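Long-range contacts in putative epoxide hydrolase protein (Klebsiella pneumoniae subsp. pneumoniae, PDB 5BOV), which is probably an alpha/beta-hydrolase-fold enzyme, perhaps an epoxide hydrolase or a monoacylglycerol lipase: residues Y23-P28 / R60-Y65; V34-G39 / Q49-L54; Y65-G70 / S86-D91; Q125-L130 / I243-I248. One frame throughout, in Å; residues are numbered along the deposited sequence.

Contact 1. Residues Y23-P28 / R60-Y65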
loop_
_atom_site.group_PDB
_atom_site.type_symbol
_atom_site.label_atom_id
_atom_site.label_comp_id
_atom_site.label_asym_id
_atom_site.label_seq_id
_atom_site.Cartn_x
_atom_site.Cartn_y
_atom_site.Cartn_z
ATOM N N TYR A 23 1.788 13.162 6.120
ATOM C CA TYR A 23 0.405 12.725 5.844
ATOM C C TYR A 23 -0.534 13.856 5.579
ATOM O O TYR A 23 -0.389 14.949 6.110
ATOM C CB TYR A 23 -0.120 11.808 6.959
ATOM C CG TYR A 23 -0.288 12.525 8.279
ATOM C CD1 TYR A 23 0.817 12.860 9.076
ATOM C CD2 TYR A 23 -1.525 12.880 8.722
ATOM C CE1 TYR A 23 0.670 13.595 10.241
ATOM C CE2 TYR A 23 -1.709 13.600 9.925
ATOM C CZ TYR A 23 -0.630 13.940 10.674
ATOM O OH TYR A 23 -0.759 14.650 11.822
ATOM N N VAL A 24 -1.561 13.602 4.779
ATOM C CA VAL A 24 -2.734 14.456 4.677
ATOM C C VAL A 24 -3.759 14.027 5.716
ATOM O O VAL A 24 -3.886 12.865 6.046
ATOM C CB VAL A 24 -3.360 14.275 3.298
ATOM C CG1 VAL A 24 -4.643 15.026 3.147
ATOM C CG2 VAL A 24 -2.385 14.676 2.236
ATOM N N ASP A 25 -4.409 15.036 6.297
ATOM C CA ASP A 25 -5.470 14.808 7.299
ATOM C C ASP A 25 -6.580 15.811 7.014
ATOM O O ASP A 25 -6.435 16.981 7.318
ATOM C CB ASP A 25 -4.877 15.007 8.706
ATOM C CG ASP A 25 -5.853 14.747 9.826
ATOM O OD1 ASP A 25 -7.042 14.487 9.575
ATOM O OD2 ASP A 25 -5.367 14.804 10.983
ATOM N N ILE A 26 -7.647 15.331 6.393
ATOM C CA ILE A 26 -8.721 16.194 5.940
ATOM C C ILE A 26 -10.067 15.643 6.389
ATOM O O ILE A 26 -10.214 14.484 6.857
ATOM C CB ILE A 26 -8.746 16.409 4.459
ATOM C CG1 ILE A 26 -8.852 15.071 3.695
ATOM C CG2 ILE A 26 -7.530 17.251 4.087
ATOM C CD1 ILE A 26 -8.966 15.302 2.204
ATOM N N GLY A 27 -11.083 16.499 6.336
ATOM C CA GLY A 27 -12.392 16.111 6.791
ATOM C C GLY A 27 -12.680 16.490 8.221
ATOM O O GLY A 27 -11.828 16.966 8.953
ATOM N N PRO A 28 -13.911 16.278 8.646
ATOM C CA PRO A 28 -14.293 16.734 9.980
ATOM C C PRO A 28 -13.524 16.038 11.020
ATOM O O PRO A 28 -13.316 14.807 10.934
ATOM C CB PRO A 28 -15.769 16.374 10.083
ATOM C CG PRO A 28 -16.124 15.595 8.926
ATOM C CD PRO A 28 -15.043 15.677 7.887
ATOM N N ARG A 60 -13.307 11.442 8.232
ATOM C CA ARG A 60 -12.000 11.997 8.483
ATOM C C ARG A 60 -11.018 11.111 7.717
ATOM O O ARG A 60 -10.896 9.940 8.071
ATOM C CB ARG A 60 -11.666 11.980 9.953
ATOM C CG ARG A 60 -10.338 12.644 10.193
ATOM C CD ARG A 60 -9.686 12.309 11.479
ATOM N NE ARG A 60 -8.366 12.882 11.682
ATOM C CZ ARG A 60 -7.793 12.818 12.879
ATOM N NH1 ARG A 60 -8.428 12.215 13.867
ATOM N NH2 ARG A 60 -6.581 13.289 13.076
ATOM N N VAL A 61 -10.196 11.730 6.858
ATOM C CA VAL A 61 -9.317 10.926 5.972
ATOM C C VAL A 61 -7.836 11.237 6.208
ATOM O O VAL A 61 -7.376 12.396 6.156
ATOM C CB VAL A 61 -9.668 11.199 4.508
ATOM C CG1 VAL A 61 -8.968 10.201 3.618
ATOM C CG2 VAL A 61 -11.168 11.106 4.331
ATOM N N ILE A 62 -7.081 10.178 6.492
ATOM C CA ILE A 62 -5.635 10.226 6.694
ATOM C C ILE A 62 -4.951 9.538 5.543
ATOM O O ILE A 62 -5.284 8.366 5.216
ATOM C CB ILE A 62 -5.248 9.471 7.989
ATOM C CG1 ILE A 62 -6.022 9.961 9.227
ATOM C CG2 ILE A 62 -3.741 9.512 8.204
ATOM C CD1 ILE A 62 -5.710 11.345 9.542
ATOM N N VAL A 63 -4.011 10.243 4.901
ATOM C CA VAL A 63 -3.297 9.647 3.750
ATOM C C VAL A 63 -1.772 9.823 3.930
ATOM O O VAL A 63 -1.249 10.924 3.657
ATOM C CB VAL A 63 -3.724 10.267 2.406
ATOM C CG1 VAL A 63 -3.222 9.433 1.254
ATOM C CG2 VAL A 63 -5.241 10.421 2.313
ATOM N N PRO A 64 -1.075 8.801 4.464
ATOM C CA PRO A 64 0.314 8.924 4.731
ATOM C C PRO A 64 1.224 8.471 3.649
ATOM O O PRO A 64 0.892 7.532 2.919
ATOM C CB PRO A 64 0.492 8.010 5.958
ATOM C CG PRO A 64 -0.484 6.884 5.705
ATOM C CD PRO A 64 -1.632 7.524 5.000
ATOM N N TYR A 65 2.389 9.101 3.565
ATOM C CA TYR A 65 3.481 8.519 2.780
ATOM C C TYR A 65 4.033 7.336 3.555
ATOM O O TYR A 65 4.365 7.436 4.764
ATOM C CB TYR A 65 4.613 9.500 2.551
ATOM C CG TYR A 65 4.362 10.657 1.634
ATOM C CD1 TYR A 65 4.230 10.459 0.267
ATOM C CD2 TYR A 65 4.277 11.966 2.121
ATOM C CE1 TYR A 65 4.118 11.533 -0.616
ATOM C CE2 TYR A 65 4.079 13.046 1.268
ATOM C CZ TYR A 65 4.033 12.833 -0.104
ATOM O OH TYR A 65 3.855 13.872 -0.964
#

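Contact 2. Residues V34-G39 / Q49-L54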
loop_
_atom_site.group_PDB
_atom_site.type_symbol
_atom_site.label_atom_id
_atom_site.label_comp_id
_atom_site.label_asym_id
_atom_site.label_seq_id
_atom_site.Cartn_x
_atom_site.Cartn_y
_atom_site.Cartn_z
ATOM N N VAL A 34 -10.732 7.143 8.198
ATOM C CA VAL A 34 -10.338 6.278 7.101
ATOM C C VAL A 34 -8.855 6.542 6.813
ATOM O O VAL A 34 -8.469 7.706 6.747
ATOM C CB VAL A 34 -11.118 6.627 5.803
ATOM C CG1 VAL A 34 -10.764 5.693 4.689
ATOM C CG2 VAL A 34 -12.604 6.632 6.028
ATOM N N ILE A 35 -8.059 5.479 6.678
ATOM C CA ILE A 35 -6.629 5.583 6.394
ATOM C C ILE A 35 -6.395 4.901 5.053
ATOM O O ILE A 35 -6.776 3.729 4.871
ATOM C CB ILE A 35 -5.749 4.963 7.505
ATOM C CG1 ILE A 35 -6.074 5.648 8.850
ATOM C CG2 ILE A 35 -4.274 5.102 7.125
ATOM C CD1 ILE A 35 -5.357 5.038 10.028
ATOM N N LEU A 36 -5.846 5.673 4.119
ATOM C CA LEU A 36 -5.712 5.253 2.726
ATOM C C LEU A 36 -4.228 5.078 2.487
ATOM O O LEU A 36 -3.457 6.027 2.553
ATOM C CB LEU A 36 -6.290 6.315 1.776
ATOM C CG LEU A 36 -7.777 6.672 2.011
ATOM C CD1 LEU A 36 -8.173 7.864 1.125
ATOM C CD2 LEU A 36 -8.693 5.479 1.795
ATOM N N LEU A 37 -3.854 3.865 2.020
ATOM C CA LEU A 37 -2.445 3.516 1.882
ATOM C C LEU A 37 -2.076 3.227 0.447
ATOM O O LEU A 37 -2.670 2.334 -0.232
ATOM C CB LEU A 37 -2.170 2.288 2.758
ATOM C CG LEU A 37 -2.440 2.421 4.255
ATOM C CD1 LEU A 37 -2.143 1.110 4.970
ATOM C CD2 LEU A 37 -1.669 3.571 4.900
ATOM N N HIS A 38 -1.044 3.918 -0.038
ATOM C CA HIS A 38 -0.604 3.734 -1.425
ATOM C C HIS A 38 0.318 2.523 -1.588
ATOM O O HIS A 38 0.729 1.900 -0.597
ATOM C CB HIS A 38 0.080 5.016 -1.885
ATOM C CG HIS A 38 1.398 5.302 -1.223
ATOM N ND1 HIS A 38 2.562 4.659 -1.595
ATOM C CD2 HIS A 38 1.726 6.072 -0.161
ATOM C CE1 HIS A 38 3.557 5.052 -0.811
ATOM N NE2 HIS A 38 3.083 5.948 0.032
ATOM N N GLY A 39 0.655 2.276 -2.853
ATOM C CA GLY A 39 1.515 1.206 -3.229
ATOM C C GLY A 39 2.813 1.669 -3.871
ATOM O O GLY A 39 3.139 2.872 -3.865
ATOM N N GLN A 49 -8.121 12.442 -5.349
ATOM C CA GLN A 49 -9.562 12.572 -5.612
ATOM C C GLN A 49 -10.419 11.790 -4.645
ATOM O O GLN A 49 -11.457 12.308 -4.147
ATOM C CB GLN A 49 -9.927 12.241 -7.055
ATOM C CG GLN A 49 -9.222 13.175 -7.995
ATOM C CD GLN A 49 -9.589 12.892 -9.461
ATOM O OE1 GLN A 49 -9.212 11.870 -10.036
ATOM N NE2 GLN A 49 -10.285 13.856 -10.108
ATOM N N VAL A 50 -9.981 10.614 -4.265
ATOM C CA VAL A 50 -10.732 9.808 -3.293
ATOM C C VAL A 50 -10.878 10.515 -1.968
ATOM O O VAL A 50 -11.986 10.547 -1.379
ATOM C CB VAL A 50 -10.025 8.450 -3.066
ATOM C CG1 VAL A 50 -10.586 7.686 -1.875
ATOM C CG2 VAL A 50 -10.044 7.618 -4.326
ATOM N N ALA A 51 -9.789 11.087 -1.448
ATOM C CA ALA A 51 -9.834 11.614 -0.095
ATOM C C ALA A 51 -10.778 12.818 0.069
ATOM O O ALA A 51 -11.601 12.818 0.979
ATOM C CB ALA A 51 -8.393 11.917 0.386
ATOM N N PRO A 52 -10.758 13.822 -0.845
ATOM C CA PRO A 52 -11.649 14.915 -0.613
ATOM C C PRO A 52 -13.092 14.494 -0.811
ATOM O O PRO A 52 -13.967 15.083 -0.166
ATOM C CB PRO A 52 -11.239 15.964 -1.662
ATOM C CG PRO A 52 -9.846 15.616 -2.046
ATOM C CD PRO A 52 -9.684 14.179 -1.808
ATOM N N ALA A 53 -13.339 13.505 -1.671
ATOM C CA ALA A 53 -14.713 13.026 -1.863
ATOM C C ALA A 53 -15.219 12.388 -0.574
ATOM O O ALA A 53 -16.369 12.626 -0.158
ATOM C CB ALA A 53 -14.781 11.983 -2.974
ATOM N N LEU A 54 -14.411 11.600 0.075
ATOM C CA LEU A 54 -14.786 11.016 1.403
ATOM C C LEU A 54 -14.945 12.089 2.458
ATOM O O LEU A 54 -15.879 12.026 3.300
ATOM C CB LEU A 54 -13.762 10.006 1.814
ATOM C CG LEU A 54 -13.777 8.674 1.062
ATOM C CD1 LEU A 54 -12.532 7.863 1.331
ATOM C CD2 LEU A 54 -14.990 7.834 1.395
#

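Contact 3. Residues Y65-G70 / S86-D91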
loop_
_atom_site.group_PDB
_atom_site.type_symbol
_atom_site.label_atom_id
_atom_site.label_comp_id
_atom_site.label_asym_id
_atom_site.label_seq_id
_atom_site.Cartn_x
_atom_site.Cartn_y
_atom_site.Cartn_z
ATOM N N TYR A 65 2.389 9.101 3.565
ATOM C CA TYR A 65 3.481 8.519 2.780
ATOM C C TYR A 65 4.033 7.336 3.555
ATOM O O TYR A 65 4.365 7.436 4.764
ATOM C CB TYR A 65 4.613 9.500 2.551
ATOM C CG TYR A 65 4.362 10.657 1.634
ATOM C CD1 TYR A 65 4.230 10.459 0.267
ATOM C CD2 TYR A 65 4.277 11.966 2.121
ATOM C CE1 TYR A 65 4.118 11.533 -0.616
ATOM C CE2 TYR A 65 4.079 13.046 1.268
ATOM C CZ TYR A 65 4.033 12.833 -0.104
ATOM O OH TYR A 65 3.855 13.872 -0.964
ATOM N N LEU A 66 4.173 6.185 2.913
ATOM C CA LEU A 66 4.865 5.056 3.516
ATOM C C LEU A 66 6.402 5.374 3.711
ATOM O O LEU A 66 6.921 6.259 3.081
ATOM C CB LEU A 66 4.702 3.813 2.663
ATOM C CG LEU A 66 3.251 3.296 2.478
ATOM C CD1 LEU A 66 3.337 2.056 1.595
ATOM C CD2 LEU A 66 2.596 2.971 3.788
ATOM N N ARG A 67 7.050 4.599 4.584
ATOM C CA ARG A 67 8.492 4.670 4.686
ATOM C C ARG A 67 9.121 4.539 3.261
ATOM O O ARG A 67 8.655 3.726 2.446
ATOM C CB ARG A 67 9.012 3.614 5.656
ATOM C CG ARG A 67 8.693 2.150 5.302
ATOM C CD ARG A 67 9.507 1.157 6.155
ATOM N NE ARG A 67 9.207 1.332 7.552
ATOM C CZ ARG A 67 10.023 1.026 8.577
ATOM N NH1 ARG A 67 11.197 0.400 8.352
ATOM N NH2 ARG A 67 9.677 1.305 9.795
ATOM N N GLY A 68 10.064 5.405 2.963
ATOM C CA GLY A 68 10.680 5.465 1.650
ATOM C C GLY A 68 10.013 6.386 0.629
ATOM O O GLY A 68 10.382 6.365 -0.530
ATOM N N TYR A 69 9.028 7.181 1.040
ATOM C CA TYR A 69 8.316 8.053 0.130
ATOM C C TYR A 69 8.077 9.449 0.702
ATOM O O TYR A 69 7.812 9.639 1.902
ATOM C CB TYR A 69 6.945 7.498 -0.242
ATOM C CG TYR A 69 6.941 6.133 -0.831
ATOM C CD1 TYR A 69 7.111 5.004 -0.026
ATOM C CD2 TYR A 69 6.689 5.962 -2.179
ATOM C CE1 TYR A 69 7.051 3.740 -0.600
ATOM C CE2 TYR A 69 6.636 4.709 -2.762
ATOM C CZ TYR A 69 6.735 3.617 -1.963
ATOM O OH TYR A 69 6.681 2.341 -2.562
ATOM N N GLY A 70 8.149 10.433 -0.206
ATOM C CA GLY A 70 7.658 11.770 0.118
ATOM C C GLY A 70 8.397 12.358 1.327
ATOM O O GLY A 70 9.605 12.278 1.461
ATOM N N SER A 86 5.839 -6.435 7.918
ATOM C CA SER A 86 5.283 -6.050 9.175
ATOM C C SER A 86 5.809 -4.700 9.687
ATOM O O SER A 86 5.185 -4.070 10.553
ATOM C CB SER A 86 5.450 -7.132 10.247
ATOM O OG SER A 86 6.852 -7.387 10.469
ATOM N N ALA A 87 6.944 -4.239 9.158
ATOM C CA ALA A 87 7.497 -2.940 9.556
ATOM C C ALA A 87 6.546 -1.826 9.132
ATOM O O ALA A 87 6.281 -0.900 9.910
ATOM C CB ALA A 87 8.900 -2.746 9.002
HETATM N N MSE A 88 5.975 -1.924 7.932
HETATM C CA MSE A 88 5.044 -0.936 7.466
HETATM C C MSE A 88 3.745 -0.999 8.223
HETATM O O MSE A 88 3.159 0.052 8.508
HETATM C CB MSE A 88 4.795 -1.074 5.961
HETATM C CG MSE A 88 6.138 -0.897 5.227
HETATM SE SE MSE A 88 5.813 -0.962 3.306
HETATM C CE MSE A 88 7.658 -1.460 2.774
ATOM N N ALA A 89 3.261 -2.204 8.552
ATOM C CA ALA A 89 2.078 -2.335 9.380
ATOM C C ALA A 89 2.292 -1.681 10.752
ATOM O O ALA A 89 1.437 -0.909 11.238
ATOM C CB ALA A 89 1.699 -3.796 9.518
ATOM N N ALA A 90 3.456 -1.947 11.358
ATOM C CA ALA A 90 3.779 -1.319 12.647
ATOM C C ALA A 90 3.779 0.200 12.538
ATOM O O ALA A 90 3.274 0.880 13.450
ATOM C CB ALA A 90 5.118 -1.818 13.156
ATOM N N ASP A 91 4.292 0.749 11.404
ATOM C CA ASP A 91 4.337 2.179 11.181
ATOM C C ASP A 91 2.875 2.759 11.256
ATOM O O ASP A 91 2.618 3.828 11.836
ATOM C CB ASP A 91 4.853 2.556 9.810
ATOM C CG ASP A 91 6.327 2.225 9.554
ATOM O OD1 ASP A 91 7.118 2.222 10.559
ATOM O OD2 ASP A 91 6.660 2.080 8.361
HETATM O O HOH W 1 5.262 3.036 6.298
#

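Contact 4. Residues Q125-L130 / I243-I248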
loop_
_atom_site.group_PDB
_atom_site.type_symbol
_atom_site.label_atom_id
_atom_site.label_comp_id
_atom_site.label_asym_id
_atom_site.label_seq_id
_atom_site.Cartn_x
_atom_site.Cartn_y
_atom_site.Cartn_z
ATOM N N GLN A 125 -8.907 -5.241 16.226
ATOM C CA GLN A 125 -9.688 -4.248 16.977
ATOM C C GLN A 125 -9.450 -2.825 16.446
ATOM O O GLN A 125 -10.273 -1.933 16.690
ATOM C CB GLN A 125 -9.370 -4.257 18.493
ATOM C CG GLN A 125 -9.828 -5.499 19.142
ATOM C CD GLN A 125 -9.461 -5.574 20.660
ATOM O OE1 GLN A 125 -9.391 -4.557 21.389
ATOM N NE2 GLN A 125 -9.245 -6.778 21.112
ATOM N N ARG A 126 -8.340 -2.608 15.750
ATOM C CA ARG A 126 -8.007 -1.280 15.224
ATOM C C ARG A 126 -8.629 -1.040 13.853
ATOM O O ARG A 126 -8.536 0.063 13.298
ATOM C CB ARG A 126 -6.511 -1.114 15.060
ATOM C CG ARG A 126 -5.631 -1.334 16.313
ATOM C CD ARG A 126 -6.038 -0.562 17.521
ATOM N NE ARG A 126 -5.811 0.871 17.453
ATOM C CZ ARG A 126 -4.683 1.501 17.781
ATOM N NH1 ARG A 126 -3.578 0.866 18.134
ATOM N NH2 ARG A 126 -4.657 2.837 17.660
ATOM N N VAL A 127 -9.192 -2.081 13.241
ATOM C CA VAL A 127 -9.670 -1.995 11.845
ATOM C C VAL A 127 -11.177 -2.208 11.773
ATOM O O VAL A 127 -11.715 -3.313 11.984
ATOM C CB VAL A 127 -8.944 -2.966 10.901
ATOM C CG1 VAL A 127 -9.416 -2.721 9.455
ATOM C CG2 VAL A 127 -7.447 -2.778 11.010
ATOM N N LYS A 128 -11.923 -1.139 11.533
ATOM C CA LYS A 128 -13.374 -1.255 11.423
ATOM C C LYS A 128 -13.812 -2.062 10.188
ATOM O O LYS A 128 -14.721 -2.895 10.276
ATOM C CB LYS A 128 -14.002 0.165 11.458
ATOM C CG LYS A 128 -15.476 0.197 11.367
ATOM C CD LYS A 128 -15.983 1.663 11.466
ATOM C CE LYS A 128 -17.479 1.638 11.533
ATOM N NZ LYS A 128 -18.104 1.342 10.233
ATOM N N SER A 129 -13.257 -1.722 9.023
ATOM C CA SER A 129 -13.506 -2.454 7.801
ATOM C C SER A 129 -12.298 -2.199 6.904
ATOM O O SER A 129 -11.481 -1.321 7.194
ATOM C CB SER A 129 -14.754 -1.997 7.122
ATOM O OG SER A 129 -14.644 -0.632 6.632
ATOM N N LEU A 130 -12.198 -3.007 5.879
ATOM C CA LEU A 130 -11.060 -3.060 4.975
ATOM C C LEU A 130 -11.443 -3.111 3.511
ATOM O O LEU A 130 -12.378 -3.818 3.132
ATOM C CB LEU A 130 -10.295 -4.362 5.305
ATOM C CG LEU A 130 -9.109 -4.726 4.460
ATOM C CD1 LEU A 130 -7.997 -3.668 4.560
ATOM C CD2 LEU A 130 -8.589 -6.135 4.807
ATOM N N ILE A 243 -8.437 -12.774 7.739
ATOM C CA ILE A 243 -8.890 -11.452 8.191
ATOM C C ILE A 243 -10.343 -11.590 8.579
ATOM O O ILE A 243 -11.211 -12.041 7.782
ATOM C CB ILE A 243 -8.661 -10.453 7.060
ATOM C CG1 ILE A 243 -7.138 -10.181 7.005
ATOM C CG2 ILE A 243 -9.415 -9.170 7.345
ATOM C CD1 ILE A 243 -6.666 -9.556 5.757
ATOM N N THR A 244 -10.655 -11.142 9.779
ATOM C CA THR A 244 -11.964 -11.338 10.366
ATOM C C THR A 244 -12.908 -10.127 10.221
ATOM O O THR A 244 -14.098 -10.198 10.526
ATOM C CB THR A 244 -11.832 -11.644 11.900
ATOM O OG1 THR A 244 -11.298 -10.505 12.583
ATOM C CG2 THR A 244 -10.996 -12.868 12.131
ATOM N N VAL A 245 -12.341 -8.956 9.811
ATOM C CA VAL A 245 -13.110 -7.728 9.762
ATOM C C VAL A 245 -13.856 -7.611 8.441
ATOM O O VAL A 245 -13.488 -8.254 7.438
ATOM C CB VAL A 245 -12.234 -6.475 9.963
ATOM C CG1 VAL A 245 -11.377 -6.656 11.236
ATOM C CG2 VAL A 245 -11.364 -6.169 8.787
ATOM N N PRO A 246 -14.936 -6.844 8.416
ATOM C CA PRO A 246 -15.670 -6.687 7.138
ATOM C C PRO A 246 -14.744 -6.157 6.024
ATOM O O PRO A 246 -14.083 -5.185 6.225
ATOM C CB PRO A 246 -16.783 -5.661 7.466
ATOM C CG PRO A 246 -16.961 -5.826 8.919
ATOM C CD PRO A 246 -15.607 -6.091 9.494
ATOM N N THR A 247 -14.777 -6.832 4.889
ATOM C CA THR A 247 -13.810 -6.544 3.815
ATOM C C THR A 247 -14.503 -6.532 2.468
ATOM O O THR A 247 -15.309 -7.450 2.148
ATOM C CB THR A 247 -12.736 -7.600 3.795
ATOM O OG1 THR A 247 -12.019 -7.610 5.060
ATOM C CG2 THR A 247 -11.741 -7.358 2.689
ATOM N N ILE A 248 -14.159 -5.535 1.631
ATOM C CA ILE A 248 -14.422 -5.588 0.232
ATOM C C ILE A 248 -13.110 -5.677 -0.517
ATOM O O ILE A 248 -12.224 -4.866 -0.279
ATOM C CB ILE A 248 -15.247 -4.371 -0.291
ATOM C CG1 ILE A 248 -16.600 -4.367 0.423
ATOM C CG2 ILE A 248 -15.358 -4.394 -1.772
ATOM C CD1 ILE A 248 -17.522 -3.252 -0.054
#

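Contact 1. Residues Y23-P28 / R60-Y65
Asp25 OD1 is gripped by two arginines: Arg60 NE across the contact at 3.0 Å, and Arg29 just beyond the segment. The setting is an antiparallel strand pair, 23-26 with 60-64, in the central sheet of the alpha/beta-hydrolase fold. The Asp25 carboxylate takes a side-on, two-pronged salt bridge, with Arg60 NH2 donating to Asp25 OD2 at 2.9 Å. Both oxygens are met on their syn sides and lie close to the guanidinium plane, but the donors stand somewhat out of the carboxylate plane, the two planes being 17° apart. Arg60 reaches this far because its CG is anti to the backbone N (chi1 -176°) and its chain runs extended to NE. The Ile62 CD1 methyl lies alongside the carboxylate, 3.4 Å from Asp25 OD1.

Val24, Ile26, Val61 and Val63 share one face, where beta-branched residues suit extended strands; Ile26, Val61 and Val63 meet helix 50-56. Tyr23, Asp25, Ile62 and Pro64 share the other. Pro64, lacking an N-H, costs nothing in its non-hydrogen-bonded pairing with Tyr23, and their CB atoms sit 4.0 Å apart. At Gly27, where phi is positive, a CB would jam against the carbonyl O of Ile26, whose oxygen accepts from Val61 N at 2.8 Å.

Contact 2. Residues V34-G39 / Q49-L54
The strand-to-helix half of a beta-alpha-beta unit, strand 32-37, helix 50-56 and strand 59-74, is sealed here by Leu36 and Val34 meeting Val50, Ala51 and Leu54. Strand and helix segments run antiparallel, their axes 170° apart in direction and 10.6 Å distant, the separation expected when a helix lies on a sheet with one layer of side chains between. No hydrogen bond spans the contact; it is wholly apolar.

Leu36 does most of the work. Its CG stands anti to the carbonyl carbon (chi1 -58°), which carries CD1 out to the helix, where that one methyl meets three residues. Leu36 CD1 lies 3.9 Å from Val50 CG1. Ala51 CB is 4.1 Å from the same Leu36 CD1, and Leu54 CD1 stands a little farther from it, at 4.4 Å. The side chains of Leu36 and Val50 cross obliquely, methyl to methyl, while the small Ala51 lets the helix backbone come close. Leu54, one turn after Val50, also reaches Val34, its CD1 lying 4.4 Å from Val34 CG1. The alternation of the strand explains the pattern: Ile35 and Leu37 serve the other face, packing on helix 85-98.

Beyond the strand, His38 ND1 donates to Gly39 O at 2.9 Å, almost in the ring plane, and its NE2 is engaged by Leu66 N. The imidazole is thus fixed at both nitrogens. His38 and Gly39 open a sequence consistent with the His-Gly-X-Pro motif of epoxide hydrolases, which follows this strand in the alpha/beta-hydrolase fold.

Contact 3. Residues Y65-G70 / S86-D91
Arg67 and Asp91 form the tight half of this contact, in which the type II turn Leu66-Tyr69 docks on helix 85-98. Arg67 NE donates to Asp91 OD2 and Arg67 NH2 to Asp91 OD1, each at 2.8 Å, both through syn lone pairs. The guanidinium and carboxylate are nearly coplanar, 16° apart, although the two side chains meet at about a right angle. The Arg67 chain bends at chi3 (61°), which brings the guanidinium edge to Asp91 and one face to Ala87. Ala87 CB sits 3.9 Å above that face of the Arg67 guanidinium, small enough for a flat group to rest on it. Arg67 NH1 bonds to the carbonyl of Asn82, so this buried charge is held on several sides. A water links the Arg67 backbone N, at 2.9 Å, to Asp91 OD2, at 2.7 Å, so OD2 is gripped twice.

The other half is looser. Selenomethionine Met88 makes longer contacts: its CG to Arg67 CG at 4.0 Å, and its SE to Leu66 CD1 at 4.3 Å. Its long unbranched chain extends between Arg67 and Leu66, and Met88 also packs against helices 111-122 and 209-220, while Leu19 of strand 19-26 borders Arg67 and Asp91.

Contact 4. Residues Q125-L130 / I243-I248
Leu130 and Thr247 pair as parallel neighbours where strands 127-133 and 247-252 meet in the central sheet of the alpha/beta-hydrolase fold. The chain between them is largely helical, consistent with the cap that many family members insert after the equivalent strand.

The backbone bonds come first. Leu130 N donates to Pro246 O and Leu130 O accepts from Ile248 N, each at 2.9 Å, so Leu130 bonds to the residues flanking Thr247, as parallel pairing requires. Weaker CA-H...O contacts fill in, among them Thr247 CA to Leu130 O at 3.2 Å.

The apolar contacts gather around Leu130 and Val245. Leu130 has its CG anti to the backbone N (chi1 176°), sending CD2 to Ile243 CD1 at 4.0 Å. Val245 CG2, in the crowded position between its N and carbonyl carbon, touches Val127 CG1 at 4.0 Å and Leu130 CB at 4.1 Å. Branched residues suit this interior, which helix 111-122 covers on the side of Val127, Leu130 and Ile243.

Polar side chains look elsewhere: Ser129 OG bonds to Asp105 and Lys128 NZ makes a salt bridge with Asp302. The buried Thr247 hydroxyl is satisfied by its own chain, OG1 donating to Val245 O at 2.9 Å from above the carbonyl plane, while Thr247 OG1 also lies against Leu130 CD2 at 3.7 Å.

How the contacts relate
All four contacts are largely buried, and all reach the same sheet. Contacts 1 and 4 join neighbouring strands, antiparallel in the first and parallel in the second, with centres about 19 Å apart; each has a partly exposed fringe. Contact 2 is nested in the loop closed by contact 1, and Arg60 O and Ile62 N probably hydrogen-bond to Val34 N and O, joining strand 59-74 to strand 32-37. Contact 2 has only apolar contacts between its segments. Contact 3 uses the irregular turn that follows 60-64, sharing Tyr65 with contact 1, and its salt bridge is buried, unlike that of Asp25 and Arg60. His38, edge-to-face with Tyr69, ties contact 2 to that turn.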